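Local coordinates for fructooligosaccharide ABC transporter substrate-binding protein FusA (Streptococcus pneumoniae, PDB 5G5Y), which captures short- and long-chain fructooligosaccharides, preferring tetrasaccharides and larger, and delivers them to an ABC importer in the cell membrane, at residues 133-141 and 189-197; 224-235 and 453-463. One frame throughout, in Å; residues are numbered along the deposited sequence.

Interaction 1: residues 133-141 and 189-197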
loop_
_atom_site.group_PDB
_atom_site.type_symbol
_atom_site.label_atom_id
_atom_site.label_comp_id
_atom_site.label_asym_id
_atom_site.label_seq_id
_atom_site.Cartn_x
_atom_site.Cartn_y
_atom_site.Cartn_z
ATOM N N HIS A 133 -3.679 -1.198 5.586
ATOM C CA HIS A 133 -3.861 -1.373 4.170
ATOM C C HIS A 133 -5.209 -1.935 3.732
ATOM O O HIS A 133 -5.527 -1.865 2.546
ATOM C CB HIS A 133 -2.748 -2.251 3.624
ATOM C CG HIS A 133 -1.406 -1.672 3.854
ATOM N ND1 HIS A 133 -0.958 -0.553 3.184
ATOM C CD2 HIS A 133 -0.440 -2.003 4.736
ATOM C CE1 HIS A 133 0.260 -0.262 3.612
ATOM N NE2 HIS A 133 0.577 -1.106 4.578
ATOM N N SER A 134 -6.016 -2.422 4.678
ATOM C CA SER A 134 -7.253 -3.139 4.371
ATOM C C SER A 134 -8.265 -2.319 3.575
ATOM O O SER A 134 -9.010 -2.888 2.766
ATOM C CB SER A 134 -7.905 -3.677 5.649
ATOM O OG SER A 134 -7.105 -4.682 6.261
ATOM N N VAL A 135 -8.301 -1.003 3.832
ATOM C CA VAL A 135 -9.159 -0.060 3.087
ATOM C C VAL A 135 -8.251 1.074 2.716
ATOM O O VAL A 135 -7.567 1.613 3.599
ATOM C CB VAL A 135 -10.318 0.463 3.960
ATOM C CG1 VAL A 135 -11.194 1.520 3.250
ATOM C CG2 VAL A 135 -11.201 -0.702 4.319
ATOM N N ASN A 136 -8.198 1.409 1.433
ATOM C CA ASN A 136 -7.368 2.522 0.964
ATOM C C ASN A 136 -8.190 3.791 0.699
ATOM O O ASN A 136 -7.802 4.881 1.147
ATOM C CB ASN A 136 -6.497 2.103 -0.221
ATOM C CG ASN A 136 -7.303 1.757 -1.483
ATOM O OD1 ASN A 136 -8.330 1.106 -1.433
ATOM N ND2 ASN A 136 -6.807 2.172 -2.609
ATOM N N ASP A 137 -9.336 3.634 0.036
ATOM C CA ASP A 137 -10.179 4.745 -0.372
ATOM C C ASP A 137 -11.364 4.994 0.573
ATOM O O ASP A 137 -12.520 4.806 0.203
ATOM C CB ASP A 137 -10.666 4.575 -1.817
ATOM C CG ASP A 137 -11.598 3.399 -2.013
ATOM O OD1 ASP A 137 -11.379 2.328 -1.419
ATOM O OD2 ASP A 137 -12.588 3.561 -2.778
ATOM N N MET A 138 -11.057 5.449 1.777
ATOM C CA MET A 138 -12.068 5.707 2.804
ATOM C C MET A 138 -12.987 6.839 2.339
ATOM O O MET A 138 -12.526 7.774 1.671
ATOM C CB MET A 138 -11.425 6.101 4.140
ATOM C CG MET A 138 -10.613 5.021 4.763
ATOM S SD MET A 138 -9.802 5.419 6.327
ATOM C CE MET A 138 -11.130 6.043 7.339
ATOM N N ALA A 139 -14.275 6.718 2.678
ATOM C CA ALA A 139 -15.282 7.758 2.379
ATOM C C ALA A 139 -15.407 8.665 3.606
ATOM O O ALA A 139 -15.417 8.166 4.744
ATOM C CB ALA A 139 -16.607 7.135 2.031
ATOM N N TRP A 140 -15.463 9.965 3.351
ATOM C CA TRP A 140 -15.529 10.989 4.378
ATOM C C TRP A 140 -16.726 11.873 4.085
ATOM O O TRP A 140 -17.053 12.121 2.902
ATOM C CB TRP A 140 -14.256 11.827 4.324
ATOM C CG TRP A 140 -13.010 11.023 4.424
ATOM C CD1 TRP A 140 -12.298 10.499 3.399
ATOM C CD2 TRP A 140 -12.317 10.667 5.620
ATOM N NE1 TRP A 140 -11.225 9.815 3.881
ATOM C CE2 TRP A 140 -11.200 9.915 5.237
ATOM C CE3 TRP A 140 -12.544 10.901 6.974
ATOM C CZ2 TRP A 140 -10.289 9.385 6.159
ATOM C CZ3 TRP A 140 -11.614 10.379 7.909
ATOM C CH2 TRP A 140 -10.525 9.636 7.492
ATOM N N ILE A 141 -17.384 12.352 5.139
ATOM C CA ILE A 141 -18.597 13.149 4.974
ATOM C C ILE A 141 -18.501 14.454 5.793
ATOM O O ILE A 141 -17.909 14.454 6.875
ATOM C CB ILE A 141 -19.847 12.333 5.336
ATOM C CG1 ILE A 141 -21.148 13.095 5.014
ATOM C CG2 ILE A 141 -19.820 11.856 6.773
ATOM C CD1 ILE A 141 -22.376 12.219 5.056
ATOM N N ASN A 189 -7.865 3.671 -10.294
ATOM C CA ASN A 189 -7.145 3.077 -9.194
ATOM C C ASN A 189 -6.869 4.165 -8.130
ATOM O O ASN A 189 -6.832 5.393 -8.426
ATOM C CB ASN A 189 -5.828 2.403 -9.614
ATOM C CG ASN A 189 -6.013 1.089 -10.432
ATOM O OD1 ASN A 189 -6.944 0.212 -10.243
ATOM N ND2 ASN A 189 -5.094 0.938 -11.381
ATOM N N GLY A 190 -6.721 3.710 -6.905
ATOM C CA GLY A 190 -6.099 4.472 -5.839
ATOM C C GLY A 190 -7.034 5.010 -4.784
ATOM O O GLY A 190 -8.244 4.694 -4.719
ATOM N N ASN A 191 -6.477 5.897 -3.970
ATOM C CA ASN A 191 -7.104 6.249 -2.691
ATOM C C ASN A 191 -8.327 7.156 -2.758
ATOM O O ASN A 191 -9.027 7.310 -1.758
ATOM C CB ASN A 191 -6.043 6.874 -1.781
ATOM C CG ASN A 191 -4.852 5.956 -1.547
ATOM O OD1 ASN A 191 -4.940 4.729 -1.719
ATOM N ND2 ASN A 191 -3.727 6.546 -1.156
ATOM N N GLU A 192 -8.567 7.761 -3.911
ATOM C CA GLU A 192 -9.606 8.742 -4.117
ATOM C C GLU A 192 -10.764 8.224 -4.971
ATOM O O GLU A 192 -11.670 8.963 -5.299
ATOM C CB GLU A 192 -8.993 10.033 -4.703
ATOM C CG GLU A 192 -8.123 10.820 -3.724
ATOM C CD GLU A 192 -6.809 10.176 -3.382
ATOM O OE1 GLU A 192 -6.090 9.755 -4.289
ATOM O OE2 GLU A 192 -6.470 10.063 -2.201
ATOM N N ASP A 193 -10.772 6.940 -5.290
ATOM C CA ASP A 193 -11.848 6.348 -6.058
ATOM C C ASP A 193 -13.047 5.976 -5.173
ATOM O O ASP A 193 -12.873 5.742 -3.986
ATOM C CB ASP A 193 -11.340 5.080 -6.764
ATOM C CG ASP A 193 -12.344 4.546 -7.771
ATOM O OD1 ASP A 193 -12.800 5.368 -8.601
ATOM O OD2 ASP A 193 -12.773 3.362 -7.706
ATOM N N PHE A 194 -14.238 5.831 -5.775
ATOM C CA PHE A 194 -15.464 5.519 -5.072
ATOM C C PHE A 194 -15.716 4.026 -4.804
ATOM O O PHE A 194 -16.723 3.694 -4.182
ATOM C CB PHE A 194 -16.723 6.112 -5.808
ATOM C CG PHE A 194 -16.900 5.631 -7.222
ATOM C CD1 PHE A 194 -17.380 4.360 -7.500
ATOM C CD2 PHE A 194 -16.522 6.431 -8.288
ATOM C CE1 PHE A 194 -17.499 3.917 -8.814
ATOM C CE2 PHE A 194 -16.647 5.982 -9.598
ATOM C CZ PHE A 194 -17.157 4.734 -9.859
ATOM N N LYS A 195 -14.858 3.132 -5.309
ATOM C CA LYS A 195 -15.183 1.690 -5.368
ATOM C C LYS A 195 -15.437 1.065 -3.972
ATOM O O LYS A 195 -16.146 0.046 -3.867
ATOM C CB LYS A 195 -14.157 0.885 -6.194
ATOM C CG LYS A 195 -12.775 0.761 -5.539
ATOM C CD LYS A 195 -11.847 -0.219 -6.257
ATOM C CE LYS A 195 -11.643 0.076 -7.744
ATOM N NZ LYS A 195 -10.835 1.321 -7.928
ATOM N N PHE A 196 -14.918 1.685 -2.906
ATOM C CA PHE A 196 -15.291 1.317 -1.528
ATOM C C PHE A 196 -16.810 1.067 -1.311
ATOM O O PHE A 196 -17.231 0.147 -0.563
ATOM C CB PHE A 196 -14.770 2.395 -0.543
ATOM C CG PHE A 196 -15.162 2.147 0.868
ATOM C CD1 PHE A 196 -14.481 1.197 1.633
ATOM C CD2 PHE A 196 -16.250 2.788 1.405
ATOM C CE1 PHE A 196 -14.863 0.918 2.934
ATOM C CE2 PHE A 196 -16.649 2.507 2.711
ATOM C CZ PHE A 196 -15.952 1.569 3.468
ATOM N N LEU A 197 -17.649 1.857 -1.972
ATOM C CA LEU A 197 -19.104 1.768 -1.756
ATOM C C LEU A 197 -19.726 0.528 -2.402
ATOM O O LEU A 197 -20.849 0.168 -2.057
ATOM C CB LEU A 197 -19.838 3.007 -2.294
ATOM C CG LEU A 197 -19.610 4.321 -1.516
ATOM C CD1 LEU A 197 -20.488 5.430 -2.088
ATOM C CD2 LEU A 197 -19.869 4.171 -0.019
#

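Interaction 2: residues 224-235 and 453-463. With CA (calcium ion), chain D.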
loop_
_atom_site.group_PDB
_atom_site.type_symbol
_atom_site.label_atom_id
_atom_site.label_comp_id
_atom_site.label_asym_id
_atom_site.label_seq_id
_atom_site.Cartn_x
_atom_site.Cartn_y
_atom_site.Cartn_z
ATOM N N ASN A 224 -19.297 -9.346 -11.640
ATOM C CA ASN A 224 -20.341 -9.833 -10.733
ATOM C C ASN A 224 -21.621 -8.982 -10.914
ATOM O O ASN A 224 -21.538 -7.776 -11.124
ATOM C CB ASN A 224 -19.891 -9.675 -9.272
ATOM C CG ASN A 224 -18.791 -10.643 -8.882
ATOM O OD1 ASN A 224 -18.590 -11.710 -9.520
ATOM N ND2 ASN A 224 -18.105 -10.326 -7.802
ATOM N N ASP A 225 -22.782 -9.606 -10.788
ATOM C CA ASP A 225 -24.050 -8.852 -10.728
ATOM C C ASP A 225 -23.995 -7.746 -9.669
ATOM O O ASP A 225 -24.594 -6.692 -9.850
ATOM C CB ASP A 225 -25.207 -9.782 -10.420
ATOM C CG ASP A 225 -25.496 -10.757 -11.559
ATOM O OD1 ASP A 225 -24.908 -10.617 -12.666
ATOM O OD2 ASP A 225 -26.341 -11.647 -11.335
ATOM N N ASN A 226 -23.271 -7.996 -8.576
ATOM C CA ASN A 226 -23.126 -7.007 -7.472
ATOM C C ASN A 226 -22.448 -5.745 -7.925
ATOM O O ASN A 226 -22.777 -4.671 -7.481
ATOM C CB ASN A 226 -22.325 -7.584 -6.293
ATOM C CG ASN A 226 -22.744 -8.990 -5.943
ATOM O OD1 ASN A 226 -22.478 -9.914 -6.730
ATOM N ND2 ASN A 226 -23.464 -9.175 -4.819
ATOM N N TYR A 227 -21.456 -5.905 -8.798
ATOM C CA TYR A 227 -20.699 -4.801 -9.320
ATOM C C TYR A 227 -21.580 -3.944 -10.238
ATOM O O TYR A 227 -21.498 -2.732 -10.198
ATOM C CB TYR A 227 -19.522 -5.335 -10.094
ATOM C CG TYR A 227 -18.591 -4.341 -10.699
ATOM C CD1 TYR A 227 -18.841 -3.838 -11.953
ATOM C CD2 TYR A 227 -17.395 -3.964 -10.054
ATOM C CE1 TYR A 227 -17.946 -2.982 -12.563
ATOM C CE2 TYR A 227 -16.508 -3.060 -10.654
ATOM C CZ TYR A 227 -16.795 -2.590 -11.912
ATOM O OH TYR A 227 -15.931 -1.713 -12.547
ATOM N N LYS A 228 -22.380 -4.609 -11.070
ATOM C CA LYS A 228 -23.375 -3.932 -11.914
ATOM C C LYS A 228 -24.324 -3.078 -11.050
ATOM O O LYS A 228 -24.571 -1.927 -11.396
ATOM C CB LYS A 228 -24.121 -4.937 -12.795
ATOM C CG LYS A 228 -25.301 -4.334 -13.533
ATOM C CD LYS A 228 -25.828 -5.244 -14.617
ATOM C CE LYS A 228 -26.786 -6.268 -14.092
ATOM N NZ LYS A 228 -27.591 -6.788 -15.240
ATOM N N GLU A 229 -24.815 -3.628 -9.934
ATOM C CA GLU A 229 -25.669 -2.868 -9.023
ATOM C C GLU A 229 -24.954 -1.657 -8.428
ATOM O O GLU A 229 -25.572 -0.612 -8.262
ATOM C CB GLU A 229 -26.295 -3.767 -7.919
ATOM C CG GLU A 229 -27.177 -4.880 -8.462
ATOM C CD GLU A 229 -28.340 -4.367 -9.317
ATOM O OE1 GLU A 229 -29.022 -3.407 -8.898
ATOM O OE2 GLU A 229 -28.525 -4.887 -10.429
ATOM N N GLY A 230 -23.669 -1.798 -8.083
ATOM C CA GLY A 230 -22.859 -0.688 -7.636
ATOM C C GLY A 230 -22.764 0.400 -8.675
ATOM O O GLY A 230 -22.915 1.586 -8.386
ATOM N N VAL A 231 -22.494 0.001 -9.901
ATOM C CA VAL A 231 -22.395 0.956 -10.989
ATOM C C VAL A 231 -23.739 1.671 -11.182
ATOM O O VAL A 231 -23.763 2.894 -11.341
ATOM C CB VAL A 231 -21.904 0.305 -12.311
ATOM C CG1 VAL A 231 -21.892 1.345 -13.424
ATOM C CG2 VAL A 231 -20.515 -0.262 -12.152
ATOM N N LYS A 232 -24.831 0.923 -11.114
ATOM C CA LYS A 232 -26.170 1.489 -11.290
ATOM C C LYS A 232 -26.448 2.501 -10.176
ATOM O O LYS A 232 -27.091 3.511 -10.419
ATOM C CB LYS A 232 -27.225 0.412 -11.316
ATOM C CG LYS A 232 -27.149 -0.387 -12.603
ATOM C CD LYS A 232 -28.134 -1.529 -12.597
ATOM C CE LYS A 232 -29.537 -1.006 -12.810
ATOM N NZ LYS A 232 -30.398 -2.056 -13.413
ATOM N N PHE A 233 -25.882 2.265 -8.996
ATOM C CA PHE A 233 -26.037 3.226 -7.882
ATOM C C PHE A 233 -25.305 4.545 -8.167
ATOM O O PHE A 233 -25.884 5.631 -8.032
ATOM C CB PHE A 233 -25.555 2.616 -6.541
ATOM C CG PHE A 233 -25.584 3.589 -5.403
ATOM C CD1 PHE A 233 -26.805 3.949 -4.814
ATOM C CD2 PHE A 233 -24.416 4.137 -4.902
ATOM C CE1 PHE A 233 -26.847 4.875 -3.784
ATOM C CE2 PHE A 233 -24.459 5.062 -3.839
ATOM C CZ PHE A 233 -25.668 5.410 -3.278
ATOM N N ILE A 234 -24.047 4.467 -8.615
ATOM C CA ILE A 234 -23.295 5.673 -8.916
ATOM C C ILE A 234 -23.996 6.415 -10.102
ATOM O O ILE A 234 -24.092 7.662 -10.083
ATOM C CB ILE A 234 -21.814 5.381 -9.216
ATOM C CG1 ILE A 234 -21.131 4.636 -8.032
ATOM C CG2 ILE A 234 -21.060 6.688 -9.506
ATOM C CD1 ILE A 234 -21.185 5.335 -6.698
ATOM N N ARG A 235 -24.488 5.660 -11.081
ATOM C CA ARG A 235 -25.326 6.258 -12.169
ATOM C C ARG A 235 -26.551 7.055 -11.641
ATOM O O ARG A 235 -26.853 8.136 -12.139
ATOM C CB ARG A 235 -25.754 5.198 -13.156
ATOM C CG ARG A 235 -26.763 5.664 -14.195
ATOM C CD ARG A 235 -26.230 6.756 -15.093
ATOM N NE ARG A 235 -27.272 7.225 -16.022
ATOM C CZ ARG A 235 -27.128 8.221 -16.898
ATOM N NH1 ARG A 235 -25.992 8.870 -17.012
ATOM N NH2 ARG A 235 -28.157 8.580 -17.664
ATOM N N TRP A 453 -20.810 4.041 -18.234
ATOM C CA TRP A 453 -22.041 3.657 -17.620
ATOM C C TRP A 453 -22.559 4.639 -16.618
ATOM O O TRP A 453 -23.774 4.678 -16.382
ATOM C CB TRP A 453 -21.941 2.280 -16.991
ATOM C CG TRP A 453 -21.773 1.197 -18.041
ATOM C CD1 TRP A 453 -22.290 1.161 -19.305
ATOM C CD2 TRP A 453 -21.054 -0.013 -17.868
ATOM N NE1 TRP A 453 -21.921 -0.013 -19.943
ATOM C CE2 TRP A 453 -21.187 -0.763 -19.065
ATOM C CE3 TRP A 453 -20.354 -0.566 -16.799
ATOM C CZ2 TRP A 453 -20.614 -2.011 -19.217
ATOM C CZ3 TRP A 453 -19.779 -1.826 -16.960
ATOM C CH2 TRP A 453 -19.926 -2.537 -18.131
ATOM N N ILE A 454 -21.666 5.412 -16.012
ATOM C CA ILE A 454 -22.071 6.442 -15.060
ATOM C C ILE A 454 -22.453 7.756 -15.767
ATOM O O ILE A 454 -23.486 8.365 -15.423
ATOM C CB ILE A 454 -20.961 6.700 -14.023
ATOM C CG1 ILE A 454 -20.830 5.458 -13.124
ATOM C CG2 ILE A 454 -21.275 7.957 -13.188
ATOM C CD1 ILE A 454 -19.495 5.358 -12.409
ATOM N N VAL A 455 -21.626 8.190 -16.711
ATOM C CA VAL A 455 -21.819 9.486 -17.352
ATOM C C VAL A 455 -22.849 9.394 -18.466
ATOM O O VAL A 455 -23.606 10.331 -18.645
ATOM C CB VAL A 455 -20.516 10.082 -17.872
ATOM C CG1 VAL A 455 -20.773 11.401 -18.593
ATOM C CG2 VAL A 455 -19.549 10.328 -16.712
ATOM N N ASN A 456 -22.880 8.285 -19.208
ATOM C CA ASN A 456 -23.836 8.109 -20.312
ATOM C C ASN A 456 -25.008 7.187 -19.933
ATOM O O ASN A 456 -26.149 7.427 -20.303
ATOM C CB ASN A 456 -23.135 7.589 -21.563
ATOM C CG ASN A 456 -24.110 7.354 -22.719
ATOM O OD1 ASN A 456 -24.619 8.294 -23.267
ATOM N ND2 ASN A 456 -24.406 6.108 -23.028
ATOM N N GLY A 457 -24.717 6.107 -19.229
ATOM C CA GLY A 457 -25.722 5.126 -18.864
ATOM C C GLY A 457 -25.594 3.854 -19.685
ATOM O O GLY A 457 -24.502 3.514 -20.177
ATOM N N ASN A 458 -26.705 3.127 -19.792
ATOM C CA ASN A 458 -26.889 1.939 -20.675
ATOM C C ASN A 458 -26.236 0.617 -20.194
ATOM O O ASN A 458 -26.073 -0.308 -20.983
ATOM C CB ASN A 458 -26.468 2.223 -22.135
ATOM C CG ASN A 458 -27.145 1.284 -23.158
ATOM O OD1 ASN A 458 -28.297 0.904 -23.004
ATOM N ND2 ASN A 458 -26.426 0.927 -24.222
ATOM N N ILE A 459 -25.879 0.514 -18.924
ATOM C CA ILE A 459 -25.247 -0.735 -18.429
ATOM C C ILE A 459 -26.108 -1.996 -18.645
ATOM O O ILE A 459 -25.573 -3.040 -19.035
ATOM C CB ILE A 459 -24.793 -0.655 -16.944
ATOM C CG1 ILE A 459 -23.885 -1.856 -16.607
ATOM C CG2 ILE A 459 -25.970 -0.522 -15.978
ATOM C CD1 ILE A 459 -23.228 -1.692 -15.238
ATOM N N ASP A 460 -27.418 -1.906 -18.436
ATOM C CA ASP A 460 -28.261 -3.117 -18.550
ATOM C C ASP A 460 -28.086 -3.800 -19.909
ATOM O O ASP A 460 -27.918 -5.010 -19.960
ATOM C CB ASP A 460 -29.762 -2.860 -18.295
ATOM C CG ASP A 460 -30.076 -2.553 -16.842
ATOM O OD1 ASP A 460 -29.293 -2.912 -15.932
ATOM O OD2 ASP A 460 -31.132 -1.925 -16.596
ATOM N N THR A 461 -28.047 -3.027 -20.988
ATOM C CA THR A 461 -27.969 -3.611 -22.323
ATOM C C THR A 461 -26.556 -4.035 -22.710
ATOM O O THR A 461 -26.378 -4.992 -23.469
ATOM C CB THR A 461 -28.615 -2.666 -23.367
ATOM O OG1 THR A 461 -29.972 -2.481 -22.963
ATOM C CG2 THR A 461 -28.601 -3.269 -24.743
ATOM N N GLU A 462 -25.556 -3.355 -22.156
ATOM C CA GLU A 462 -24.176 -3.544 -22.550
ATOM C C GLU A 462 -23.444 -4.584 -21.689
ATOM O O GLU A 462 -22.342 -5.005 -22.061
ATOM C CB GLU A 462 -23.427 -2.207 -22.437
ATOM C CG GLU A 462 -23.887 -1.183 -23.455
ATOM C CD GLU A 462 -23.096 0.119 -23.443
ATOM O OE1 GLU A 462 -22.025 0.208 -22.773
ATOM O OE2 GLU A 462 -23.534 1.040 -24.179
ATOM N N TRP A 463 -24.056 -4.970 -20.566
ATOM C CA TRP A 463 -23.389 -5.822 -19.569
ATOM C C TRP A 463 -22.912 -7.159 -20.128
ATOM O O TRP A 463 -21.739 -7.531 -19.939
ATOM C CB TRP A 463 -24.285 -5.998 -18.342
ATOM C CG TRP A 463 -23.678 -6.818 -17.222
ATOM C CD1 TRP A 463 -24.018 -8.083 -16.860
ATOM C CD2 TRP A 463 -22.652 -6.395 -16.322
ATOM N NE1 TRP A 463 -23.249 -8.486 -15.782
ATOM C CE2 TRP A 463 -22.407 -7.465 -15.435
ATOM C CE3 TRP A 463 -21.911 -5.205 -16.176
ATOM C CZ2 TRP A 463 -21.453 -7.385 -14.422
ATOM C CZ3 TRP A 463 -20.977 -5.121 -15.165
ATOM C CH2 TRP A 463 -20.756 -6.207 -14.296
HETATM CA CA CA D . -16.756 -12.731 -10.461
HETATM O O HOH W 1 -22.733 -10.815 -14.079
HETATM O O HOH W 2 -26.947 10.783 -19.036
HETATM O O HOH W 3 -17.935 -14.533 -9.585
HETATM O O HOH W 4 -14.834 -14.350 -11.066
HETATM O O HOH W 5 -18.116 -14.350 -11.760
#

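Interaction 1: residues 133-141 and 189-197
Asp137 and Asn191 bring the two backbones together, their CA atoms 4.1 Å apart, where the loop leading into strand 138-142 of a mixed four-stranded sheet meets a type I beta turn, Gly190 to Asp193. The segments are close enough for a CA-H...O contact, Asp137 CA lying 3.1 Å from Asn191 O. At the end of the turn, the carboxylate of Asp193 accepts from Lys195 N in an Asx turn and forms a salt bridge with Lys195 NZ; the two donors reach OD2 from opposite faces of its plane. The short 3-10 segment 195-197 follows, and its Phe196 N faces Asp137.

With CG set between its backbone N and carbonyl carbon (chi1 66°), Asp137 sends OD2 to Phe196 N, which binds its syn lone pair at 3.0 Å. Its carboxylate stands nearly upright to the Phe196 ring, the planes 81° apart. Val135 CG1 packs at 3.7 Å from Phe196 CD1, and Ala139 CB comes more loosely to CD2 of the same ring, 4.4 Å away.

At the other end Asn136 ND2 donates to Asn191 OD1, although the two amide planes are 82° apart. Asn191 binds substrate, and its side chain lies close to that of Trp270, another substrate-binding residue. The hydrogen bond between the two amides is long, 3.3 Å from Asn136 ND2 to Asn191 OD1, and its donor lies in the carbonyl plane of Asn191.

Interaction 2: residues 224-235 and 453-463
Lys228 lies over one face of the Trp463 indole. Its CB is 3.8 Å from the centroid of the six-membered ring and 4° off the normal, a CH-pi contact. CG turns to Ile459 CD1, while CD returns to the indole, 3.7 Å from Trp463 CG. A bend at chi3 (84°) then carries NZ to an off-centre cation-pi position 4.6 Å from the centroid of the five-membered ring. Trp463 NE1 and Asp225 OD1 share a water, bound by the indole in its ring plane.

One turn on, Lys232 NZ forms a salt bridge with Asp460, 2.9 Å from OD1. Val231 CG1 fits among Trp453 CB, Ile454 CG1 and Ile459 CD1. Arg235 NH1 donates nearly straight to Ile454 O at 3.0 Å, with a weak second bond to Val455 O; NE pairs with Glu239. These carbonyls lie in the last turn of helix 429-455 and meet the guanidinium at its edge.

Asn224 OD1 binds calcium at 2.3 Å, with Asp219, Phe220 and Asp223 completing the protein ligands. Helix 225-239 therefore starts at the metal site; its segment 225-235 runs nearly antiparallel to segment 459-463 (150°), spanning the break between helices 429-455 and 459-472, with helix 157-169 touching it through Phe233.

In the fold
Along the chain both segments of interaction 1 lie before helix 225-239, the first part of interaction 2, and the centres of the two contacts are about 19 Å apart. They nevertheless touch: Phe194 CZ of the loop 189-197 packs 3.5 Å from Ile454 CD1, and Phe194 CE1 meets Ile234 CG1. Phe194 also touches Phe268 of strand 264-269, the neighbour of strand 138-142 in the mixed sheet, so the packing runs continuously from sheet to helices. Helix 429-455 serves both contacts, since Arg450 pairs with Asp193 and touches Tyr227 and Val231. Sugar-binding Asn191 and calcium-binding Asn224 thus belong to one packed unit, though neither takes part in the Phe194 packing itself.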